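Long-range contacts in TatD-related deoxyribonuclease (Thermotoga maritima, PDB 1J6O), which probably acts as a metal-dependent DNA nuclease of the TatD family, hydrolysing ester bonds at a site built on a TIM barrel: residues H17-F22 with E212-F217; G102-D107 with R120-Q125; V73-A78 with E116-V121. All coordinates share one frame; numbering follows the deposited sequence.

The three contacts lie in one TIM barrel, contact 1 at the strand ends and contacts 2 and 3 where helix 115-132 packs. Contact 1 joins the end of strand 13-18 to the loop after strand 209-211, the first and last strands of the parallel sheet, and its chain segments bracket those of the other two. The helix meets strand 98-107 in contact 2 and the loop after strand 67-71 in contact 3; their centres lie about 5 Å apart, and they share Arg120 and Val121. Contact 1 is centred about 19 and 20 Å from them, yet His17 reaches Glu103 of contact 2, so the predicted metal ligands of strands 13-18 and 98-107 converge.

Contact 1 (H17-F22 with E212-F217)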
loop_
_atom_site.group_PDB
_atom_site.type_symbol
_atom_site.label_atom_id
_atom_site.label_comp_id
_atom_site.label_asym_id
_atom_site.label_seq_id
_atom_site.Cartn_x
_atom_site.Cartn_y
_atom_site.Cartn_z
ATOM N N HIS A 17 -0.108 -1.148 -4.006
ATOM C CA HIS A 17 -1.378 -1.209 -3.307
ATOM C C HIS A 17 -2.515 -1.336 -4.296
ATOM O O HIS A 17 -3.057 -0.325 -4.752
ATOM C CB HIS A 17 -1.572 0.061 -2.448
ATOM C CG HIS A 17 -2.494 -0.127 -1.283
ATOM N ND1 HIS A 17 -2.033 -0.363 -0.004
ATOM C CD2 HIS A 17 -3.845 -0.112 -1.197
ATOM C CE1 HIS A 17 -3.064 -0.478 0.821
ATOM N NE2 HIS A 17 -4.174 -0.328 0.122
ATOM N N ALA A 18 -2.901 -2.566 -4.623
ATOM C CA ALA A 18 -3.994 -2.764 -5.567
ATOM C C ALA A 18 -5.110 -3.652 -4.955
ATOM O O ALA A 18 -4.857 -4.363 -3.996
ATOM C CB ALA A 18 -3.446 -3.430 -6.781
ATOM N N HIS A 19 -6.326 -3.595 -5.508
ATOM C CA HIS A 19 -7.452 -4.416 -5.018
ATOM C C HIS A 19 -8.087 -4.946 -6.307
ATOM O O HIS A 19 -9.289 -4.677 -6.598
ATOM C CB HIS A 19 -8.501 -3.551 -4.287
ATOM C CG HIS A 19 -7.940 -2.740 -3.156
ATOM N ND1 HIS A 19 -7.550 -3.306 -1.962
ATOM C CD2 HIS A 19 -7.760 -1.402 -3.018
ATOM C CE1 HIS A 19 -7.167 -2.351 -1.129
ATOM N NE2 HIS A 19 -7.290 -1.185 -1.744
ATOM N N LEU A 20 -7.317 -5.728 -7.053
ATOM C CA LEU A 20 -7.790 -6.280 -8.322
ATOM C C LEU A 20 -8.918 -7.280 -8.201
ATOM O O LEU A 20 -9.623 -7.559 -9.185
ATOM C CB LEU A 20 -6.600 -6.885 -9.080
ATOM C CG LEU A 20 -5.580 -5.838 -9.553
ATOM C CD1 LEU A 20 -4.225 -6.504 -9.910
ATOM C CD2 LEU A 20 -6.153 -5.107 -10.756
ATOM N N HIS A 21 -9.097 -7.794 -6.994
ATOM C CA HIS A 21 -10.144 -8.768 -6.734
ATOM C C HIS A 21 -11.490 -8.120 -6.418
ATOM O O HIS A 21 -12.480 -8.837 -6.227
ATOM C CB HIS A 21 -9.728 -9.709 -5.598
ATOM C CG HIS A 21 -9.405 -8.999 -4.324
ATOM N ND1 HIS A 21 -8.378 -8.078 -4.226
ATOM C CD2 HIS A 21 -10.038 -8.995 -3.123
ATOM C CE1 HIS A 21 -8.398 -7.531 -3.022
ATOM N NE2 HIS A 21 -9.399 -8.069 -2.334
ATOM N N PHE A 22 -11.545 -6.786 -6.351
ATOM C CA PHE A 22 -12.800 -6.109 -6.065
ATOM C C PHE A 22 -13.727 -6.298 -7.259
ATOM O O PHE A 22 -13.263 -6.535 -8.396
ATOM C CB PHE A 22 -12.582 -4.626 -5.794
ATOM C CG PHE A 22 -12.052 -4.326 -4.406
ATOM C CD1 PHE A 22 -11.613 -5.349 -3.557
ATOM C CD2 PHE A 22 -12.045 -3.009 -3.927
ATOM C CE1 PHE A 22 -11.178 -5.066 -2.243
ATOM C CE2 PHE A 22 -11.606 -2.729 -2.608
ATOM C CZ PHE A 22 -11.180 -3.760 -1.781
ATOM N N GLU A 212 1.659 3.678 -5.979
ATOM C CA GLU A 212 0.508 2.843 -5.720
ATOM C C GLU A 212 -0.677 3.453 -6.456
ATOM O O GLU A 212 -0.642 4.631 -6.841
ATOM C CB GLU A 212 0.198 2.788 -4.230
ATOM C CG GLU A 212 -0.498 4.047 -3.691
ATOM C CD GLU A 212 -0.878 3.881 -2.237
ATOM O OE1 GLU A 212 0.045 3.922 -1.410
ATOM O OE2 GLU A 212 -2.086 3.673 -1.930
ATOM N N THR A 213 -1.696 2.633 -6.704
ATOM C CA THR A 213 -2.885 3.125 -7.374
ATOM C C THR A 213 -4.065 3.045 -6.416
ATOM O O THR A 213 -4.961 3.882 -6.472
ATOM C CB THR A 213 -3.333 2.256 -8.583
ATOM O OG1 THR A 213 -3.581 0.909 -8.133
ATOM C CG2 THR A 213 -2.299 2.267 -9.691
ATOM N N ASP A 214 -4.052 2.056 -5.522
ATOM C CA ASP A 214 -5.142 1.845 -4.589
ATOM C C ASP A 214 -6.360 1.531 -5.501
ATOM O O ASP A 214 -7.516 1.759 -5.131
ATOM C CB ASP A 214 -5.416 3.089 -3.724
ATOM C CG ASP A 214 -6.276 2.768 -2.500
ATOM O OD1 ASP A 214 -6.391 1.568 -2.119
ATOM O OD2 ASP A 214 -6.833 3.727 -1.907
ATOM N N CYS A 215 -6.101 0.996 -6.701
ATOM C CA CYS A 215 -7.212 0.679 -7.621
ATOM C C CYS A 215 -8.223 -0.253 -6.925
ATOM O O CYS A 215 -7.831 -1.152 -6.182
ATOM C CB CYS A 215 -6.675 0.052 -8.916
ATOM S SG CYS A 215 -5.828 -1.543 -8.757
ATOM N N PRO A 216 -9.524 -0.128 -7.247
ATOM C CA PRO A 216 -10.108 0.814 -8.219
ATOM C C PRO A 216 -10.267 2.260 -7.777
ATOM O O PRO A 216 -10.782 3.083 -8.532
ATOM C CB PRO A 216 -11.464 0.188 -8.496
ATOM C CG PRO A 216 -11.890 -0.237 -7.068
ATOM C CD PRO A 216 -10.580 -0.916 -6.574
ATOM N N PHE A 217 -9.834 2.582 -6.573
ATOM C CA PHE A 217 -9.976 3.949 -6.075
ATOM C C PHE A 217 -8.959 5.021 -6.540
ATOM O O PHE A 217 -7.917 4.684 -7.101
ATOM C CB PHE A 217 -9.899 3.967 -4.545
ATOM C CG PHE A 217 -10.714 2.919 -3.846
ATOM C CD1 PHE A 217 -12.076 2.798 -4.067
ATOM C CD2 PHE A 217 -10.078 2.021 -2.983
ATOM C CE1 PHE A 217 -12.820 1.777 -3.441
ATOM C CE2 PHE A 217 -10.795 1.016 -2.363
ATOM C CZ PHE A 217 -12.171 0.886 -2.590
#
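His19 and Asp214 meet where the first and last strands of a TIM barrel end, and both, with His17, are predicted ligands of a divalent metal. NE2 of His19 donates to Asp214 OD1 at 2.9 Å in a bent bond, the oxygen close to the imidazole plane but the carboxylate turned 57° from it. The backbones add Asp214 N to His17 O at 2.7 Å and a weak bond from His19 N to Cys215 O. Within 212-217, OG1 of Thr213 accepts from Cys215 N in an ST turn, and Asp15 is its outside partner.

Polar packing follows: His17, with CG anti to its backbone N (chi1 -155°), lies beside Asp214, His17 CD2 3.2 Å from Asp214 OD1. His17 NE2 is hydrogen-bonded to Glu103 OE1, and the Glu212 carboxylate, its plane nearly parallel to the ring but offset from it, is held by His164 and Ala165.

Apolar contacts complete the joint. Cys215 SG touches Ala18 CB; His19, Phe22 and Phe217 form an aromatic cluster, the Phe217 ring oblique to the other two, beside Pro216, which follows a cis peptide bond. Phe217 CZ meets the Phe22 ring edge, 3.7 Å from CE2, while Pro216 CD rests 3.7 Å from Phe22 CD2.

Contact 2 (G102-D107 with R120-Q125); sequences GETGLD and RVFVEQ
Phe122 lays one face of its ring against Gly105, whose CA sits 3.7 Å from the ring centroid and 16° off its normal, a CH-pi contact within a beta-alpha-beta unit of the barrel, on the strand that carries the predicted metal ligand Glu103. The axes of 104-107 and 120-125 run nearly antiparallel, 7.4 Å apart at closest approach. CG of Phe122 stands anti to its backbone N (chi1 177°), which lays the ring across the strand at Gly105. Thr104 and Leu106 each cross the aromatic side chain at about a right angle: Thr104 OG1 comes to the ring edge, 3.4 Å from Phe122 CD1, whereas Leu106 CG lies 3.9 Å from Phe122 CD2.

Gln125 runs past Thr104 in the opposite direction, its extended chain placing the amide beside the hydroxyl. Gln125 NE2 comes within 3.0 Å of Thr104 OG1, but the angle is too poor for a hydrogen bond. Instead Gln125 NE2 donates to Val121 O at 3.3 Å from above the carbonyl plane, the Gln125 backbone N coming from the opposite face. OE1 accepts from Val73 N. Main-chain groups thus satisfy both ends of this buried amide and fix its rotation, while dispersion and CH-pi contacts join helix to strand.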
loop_
_atom_site.group_PDB
_atom_site.type_symbol
_atom_site.label_atom_id
_atom_site.label_comp_id
_atom_site.label_asym_id
_atom_site.label_seq_id
_atom_site.Cartn_x
_atom_site.Cartn_y
_atom_site.Cartn_z
ATOM N N GLY A 102 -1.580 -6.397 5.997
ATOM C CA GLY A 102 -2.334 -5.168 5.793
ATOM C C GLY A 102 -3.367 -5.484 4.713
ATOM O O GLY A 102 -3.271 -6.529 4.068
ATOM N N GLU A 103 -4.290 -4.582 4.425
ATOM C CA GLU A 103 -4.406 -3.267 5.042
ATOM C C GLU A 103 -4.763 -3.249 6.528
ATOM O O GLU A 103 -5.638 -3.988 6.985
ATOM C CB GLU A 103 -5.445 -2.466 4.236
ATOM C CG GLU A 103 -5.141 -0.999 4.144
ATOM C CD GLU A 103 -5.962 -0.287 3.081
ATOM O OE1 GLU A 103 -6.220 -0.862 1.995
ATOM O OE2 GLU A 103 -6.339 0.873 3.342
ATOM N N THR A 104 -4.026 -2.452 7.292
ATOM C CA THR A 104 -4.283 -2.338 8.731
ATOM C C THR A 104 -3.926 -0.914 9.140
ATOM O O THR A 104 -3.094 -0.268 8.507
ATOM C CB THR A 104 -3.465 -3.377 9.561
ATOM O OG1 THR A 104 -3.813 -3.251 10.950
ATOM C CG2 THR A 104 -1.984 -3.177 9.393
ATOM N N GLY A 105 -4.581 -0.395 10.170
ATOM C CA GLY A 105 -4.260 0.957 10.579
ATOM C C GLY A 105 -5.400 1.595 11.330
ATOM O O GLY A 105 -6.153 0.904 12.025
ATOM N N LEU A 106 -5.533 2.908 11.161
ATOM C CA LEU A 106 -6.571 3.685 11.823
ATOM C C LEU A 106 -7.211 4.681 10.875
ATOM O O LEU A 106 -6.525 5.311 10.060
ATOM C CB LEU A 106 -5.952 4.511 12.962
ATOM C CG LEU A 106 -5.120 3.830 14.031
ATOM C CD1 LEU A 106 -4.540 4.897 14.980
ATOM C CD2 LEU A 106 -6.012 2.836 14.782
ATOM N N ASP A 107 -8.526 4.826 10.983
ATOM C CA ASP A 107 -9.261 5.773 10.151
ATOM C C ASP A 107 -10.202 6.501 11.119
ATOM O O ASP A 107 -11.251 5.974 11.487
ATOM C CB ASP A 107 -10.080 5.093 9.047
ATOM C CG ASP A 107 -10.877 6.107 8.218
ATOM O OD1 ASP A 107 -11.115 7.225 8.711
ATOM O OD2 ASP A 107 -11.270 5.811 7.073
ATOM N N ARG A 120 -6.906 -1.747 18.965
ATOM C CA ARG A 120 -6.504 -3.099 19.333
ATOM C C ARG A 120 -6.252 -4.015 18.137
ATOM O O ARG A 120 -5.309 -4.807 18.142
ATOM C CB ARG A 120 -7.511 -3.746 20.300
ATOM C CG ARG A 120 -8.773 -4.281 19.675
ATOM C CD ARG A 120 -9.320 -5.493 20.446
ATOM N NE ARG A 120 -9.510 -6.609 19.516
ATOM C CZ ARG A 120 -9.124 -7.866 19.742
ATOM N NH1 ARG A 120 -8.529 -8.197 20.890
ATOM N NH2 ARG A 120 -9.286 -8.780 18.795
ATOM N N VAL A 121 -7.103 -3.901 17.123
ATOM C CA VAL A 121 -6.989 -4.714 15.904
ATOM C C VAL A 121 -5.706 -4.355 15.140
ATOM O O VAL A 121 -5.051 -5.232 14.552
ATOM C CB VAL A 121 -8.244 -4.501 15.014
ATOM C CG1 VAL A 121 -8.045 -5.091 13.615
ATOM C CG2 VAL A 121 -9.471 -5.159 15.697
ATOM N N PHE A 122 -5.354 -3.074 15.166
ATOM C CA PHE A 122 -4.148 -2.565 14.495
ATOM C C PHE A 122 -2.939 -3.108 15.260
ATOM O O PHE A 122 -1.999 -3.656 14.686
ATOM C CB PHE A 122 -4.169 -1.038 14.522
ATOM C CG PHE A 122 -2.936 -0.379 13.920
ATOM C CD1 PHE A 122 -2.271 -0.943 12.833
ATOM C CD2 PHE A 122 -2.532 0.867 14.366
ATOM C CE1 PHE A 122 -1.230 -0.260 12.196
ATOM C CE2 PHE A 122 -1.480 1.576 13.733
ATOM C CZ PHE A 122 -0.832 1.009 12.644
ATOM N N VAL A 123 -2.978 -2.974 16.584
ATOM C CA VAL A 123 -1.873 -3.469 17.392
ATOM C C VAL A 123 -1.663 -4.966 17.188
ATOM O O VAL A 123 -0.542 -5.430 17.052
ATOM C CB VAL A 123 -2.117 -3.180 18.900
ATOM C CG1 VAL A 123 -1.144 -3.985 19.758
ATOM C CG2 VAL A 123 -1.941 -1.698 19.165
ATOM N N GLU A 124 -2.739 -5.732 17.142
ATOM C CA GLU A 124 -2.600 -7.155 16.954
ATOM C C GLU A 124 -1.985 -7.544 15.610
ATOM O O GLU A 124 -1.266 -8.543 15.529
ATOM C CB GLU A 124 -3.953 -7.832 17.172
ATOM C CG GLU A 124 -4.539 -7.442 18.536
ATOM C CD GLU A 124 -5.708 -8.294 18.998
ATOM O OE1 GLU A 124 -6.630 -8.518 18.199
ATOM O OE2 GLU A 124 -5.714 -8.720 20.184
ATOM N N GLN A 125 -2.229 -6.754 14.572
ATOM C CA GLN A 125 -1.663 -7.072 13.259
ATOM C C GLN A 125 -0.187 -6.651 13.204
ATOM O O GLN A 125 0.648 -7.306 12.541
ATOM C CB GLN A 125 -2.481 -6.408 12.169
ATOM C CG GLN A 125 -3.810 -7.133 11.987
ATOM C CD GLN A 125 -4.686 -6.497 10.939
ATOM O OE1 GLN A 125 -4.529 -6.758 9.742
ATOM N NE2 GLN A 125 -5.607 -5.655 11.373
#

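Contact 3 (V73-A78 with E116-V121)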
loop_
_atom_site.group_PDB
_atom_site.type_symbol
_atom_site.label_atom_id
_atom_site.label_comp_id
_atom_site.label_asym_id
_atom_site.label_seq_id
_atom_site.Cartn_x
_atom_site.Cartn_y
_atom_site.Cartn_z
ATOM N N VAL A 73 -6.914 -6.858 8.037
ATOM C CA VAL A 73 -8.229 -6.344 8.323
ATOM C C VAL A 73 -8.126 -4.843 8.472
ATOM O O VAL A 73 -7.434 -4.323 9.367
ATOM C CB VAL A 73 -8.788 -6.966 9.635
ATOM C CG1 VAL A 73 -10.178 -6.422 9.914
ATOM C CG2 VAL A 73 -8.854 -8.480 9.500
ATOM N N HIS A 74 -8.860 -4.170 7.608
ATOM C CA HIS A 74 -8.934 -2.711 7.531
ATOM C C HIS A 74 -9.595 -2.159 8.804
ATOM O O HIS A 74 -10.427 -2.814 9.413
ATOM C CB HIS A 74 -9.754 -2.384 6.265
ATOM C CG HIS A 74 -9.812 -0.929 5.890
ATOM N ND1 HIS A 74 -10.549 -0.000 6.597
ATOM C CD2 HIS A 74 -9.286 -0.263 4.828
ATOM C CE1 HIS A 74 -10.473 1.173 5.990
ATOM N NE2 HIS A 74 -9.714 1.040 4.913
ATOM N N PRO A 75 -9.229 -0.942 9.216
ATOM C CA PRO A 75 -9.868 -0.435 10.440
ATOM C C PRO A 75 -11.401 -0.367 10.370
ATOM O O PRO A 75 -12.081 -0.530 11.392
ATOM C CB PRO A 75 -9.198 0.942 10.655
ATOM C CG PRO A 75 -8.666 1.320 9.295
ATOM C CD PRO A 75 -8.189 -0.020 8.724
ATOM N N HIS A 76 -11.957 -0.149 9.178
ATOM C CA HIS A 76 -13.407 -0.079 9.081
ATOM C C HIS A 76 -14.006 -1.401 9.540
ATOM O O HIS A 76 -15.040 -1.423 10.199
ATOM C CB HIS A 76 -13.863 0.221 7.639
ATOM C CG HIS A 76 -13.539 1.606 7.166
ATOM N ND1 HIS A 76 -13.011 2.671 7.816
ATOM C CD2 HIS A 76 -13.756 2.020 5.866
ATOM C CE1 HIS A 76 -12.915 3.695 6.906
ATOM N NE2 HIS A 76 -13.369 3.276 5.736
ATOM N N ASP A 77 -13.325 -2.497 9.224
ATOM C CA ASP A 77 -13.791 -3.820 9.589
ATOM C C ASP A 77 -13.329 -4.297 10.977
ATOM O O ASP A 77 -13.546 -5.459 11.322
ATOM C CB ASP A 77 -13.305 -4.853 8.529
ATOM C CG ASP A 77 -13.554 -4.422 7.042
ATOM O OD1 ASP A 77 -12.952 -3.426 6.547
ATOM O OD2 ASP A 77 -14.322 -5.119 6.333
ATOM N N ALA A 78 -12.719 -3.427 11.784
ATOM C CA ALA A 78 -12.231 -3.834 13.116
ATOM C C ALA A 78 -13.238 -4.396 14.125
ATOM O O ALA A 78 -12.906 -5.293 14.903
ATOM C CB ALA A 78 -11.439 -2.666 13.774
ATOM N N GLU A 116 -11.027 2.758 19.986
ATOM C CA GLU A 116 -10.278 1.760 20.753
ATOM C C GLU A 116 -10.276 0.359 20.135
ATOM O O GLU A 116 -9.320 -0.408 20.305
ATOM C CB GLU A 116 -10.779 1.732 22.206
ATOM C CG GLU A 116 -10.433 3.011 22.977
ATOM C CD GLU A 116 -8.939 3.349 22.924
ATOM O OE1 GLU A 116 -8.111 2.436 23.178
ATOM O OE2 GLU A 116 -8.600 4.531 22.634
ATOM N N VAL A 117 -11.343 0.034 19.410
ATOM C CA VAL A 117 -11.484 -1.264 18.748
ATOM C C VAL A 117 -10.482 -1.230 17.571
ATOM O O VAL A 117 -9.812 -2.209 17.287
ATOM C CB VAL A 117 -12.965 -1.428 18.261
ATOM C CG1 VAL A 117 -13.093 -2.596 17.316
ATOM C CG2 VAL A 117 -13.907 -1.629 19.504
ATOM N N GLN A 118 -10.397 -0.105 16.870
ATOM C CA GLN A 118 -9.446 0.001 15.739
ATOM C C GLN A 118 -8.025 -0.181 16.266
ATOM O O GLN A 118 -7.203 -0.905 15.694
ATOM C CB GLN A 118 -9.525 1.382 15.090
ATOM C CG GLN A 118 -10.782 1.616 14.263
ATOM C CD GLN A 118 -10.697 2.912 13.527
ATOM O OE1 GLN A 118 -9.631 3.268 13.005
ATOM N NE2 GLN A 118 -11.819 3.638 13.461
ATOM N N LYS A 119 -7.729 0.528 17.352
ATOM C CA LYS A 119 -6.407 0.443 17.957
ATOM C C LYS A 119 -6.014 -0.977 18.336
ATOM O O LYS A 119 -4.904 -1.389 18.034
ATOM C CB LYS A 119 -6.324 1.323 19.205
ATOM C CG LYS A 119 -6.213 2.779 18.907
ATOM C CD LYS A 119 -6.234 3.538 20.230
ATOM C CE LYS A 119 -5.927 5.004 20.084
ATOM N NZ LYS A 119 -5.868 5.606 21.471
ATOM N N ARG A 120 -6.906 -1.747 18.965
ATOM C CA ARG A 120 -6.504 -3.099 19.333
ATOM C C ARG A 120 -6.252 -4.015 18.137
ATOM O O ARG A 120 -5.309 -4.807 18.142
ATOM C CB ARG A 120 -7.511 -3.746 20.300
ATOM C CG ARG A 120 -8.773 -4.281 19.675
ATOM C CD ARG A 120 -9.320 -5.493 20.446
ATOM N NE ARG A 120 -9.510 -6.609 19.516
ATOM C CZ ARG A 120 -9.124 -7.866 19.742
ATOM N NH1 ARG A 120 -8.529 -8.197 20.890
ATOM N NH2 ARG A 120 -9.286 -8.780 18.795
ATOM N N VAL A 121 -7.103 -3.901 17.123
ATOM C CA VAL A 121 -6.989 -4.714 15.904
ATOM C C VAL A 121 -5.706 -4.355 15.140
ATOM O O VAL A 121 -5.051 -5.232 14.552
ATOM C CB VAL A 121 -8.244 -4.501 15.014
ATOM C CG1 VAL A 121 -8.045 -5.091 13.615
ATOM C CG2 VAL A 121 -9.471 -5.159 15.697
#
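Ala78 pushes its methyl group against the helix 115-132, between Gln118 and Val121, and the apolar contacts centre on it. Ala78 CB lies 3.7 Å from Val121 CG2 and 3.9 Å from Gln118 CA, so it bears on backbone as well as side chain. Val121 CG2 meets the carbonyl O of Ala78 at 3.5 Å. One turn earlier on the helix, Val117 CG1, anti to its backbone N (chi1 168°), touches the Ala78 carbonyl O at 3.6 Å and Ala78 CB at 3.9 Å. Val73 approaches Val121 more loosely, and Phe85 of helix 85-92 also touches Val73 and Val121.

Polar groups contribute van der Waals contact alone across the interface. Gln118 extends beside the proline ring, its OE1 3.3 Å from Pro75 CB. The amide itself is held elsewhere: OE1 accepts from Asp107 N and NE2 donates to Ser113 O, linking the helix to the end of strand 98-107 and the loop beyond it. Within 73-78, His76 N gives a nearly straight bond to His74 ND1.

The arrangement belongs to a TIM barrel, in which the loop leaving strand 67-71 packs on the helix that follows the neighbouring strand, close to the predicted metal ligand His139.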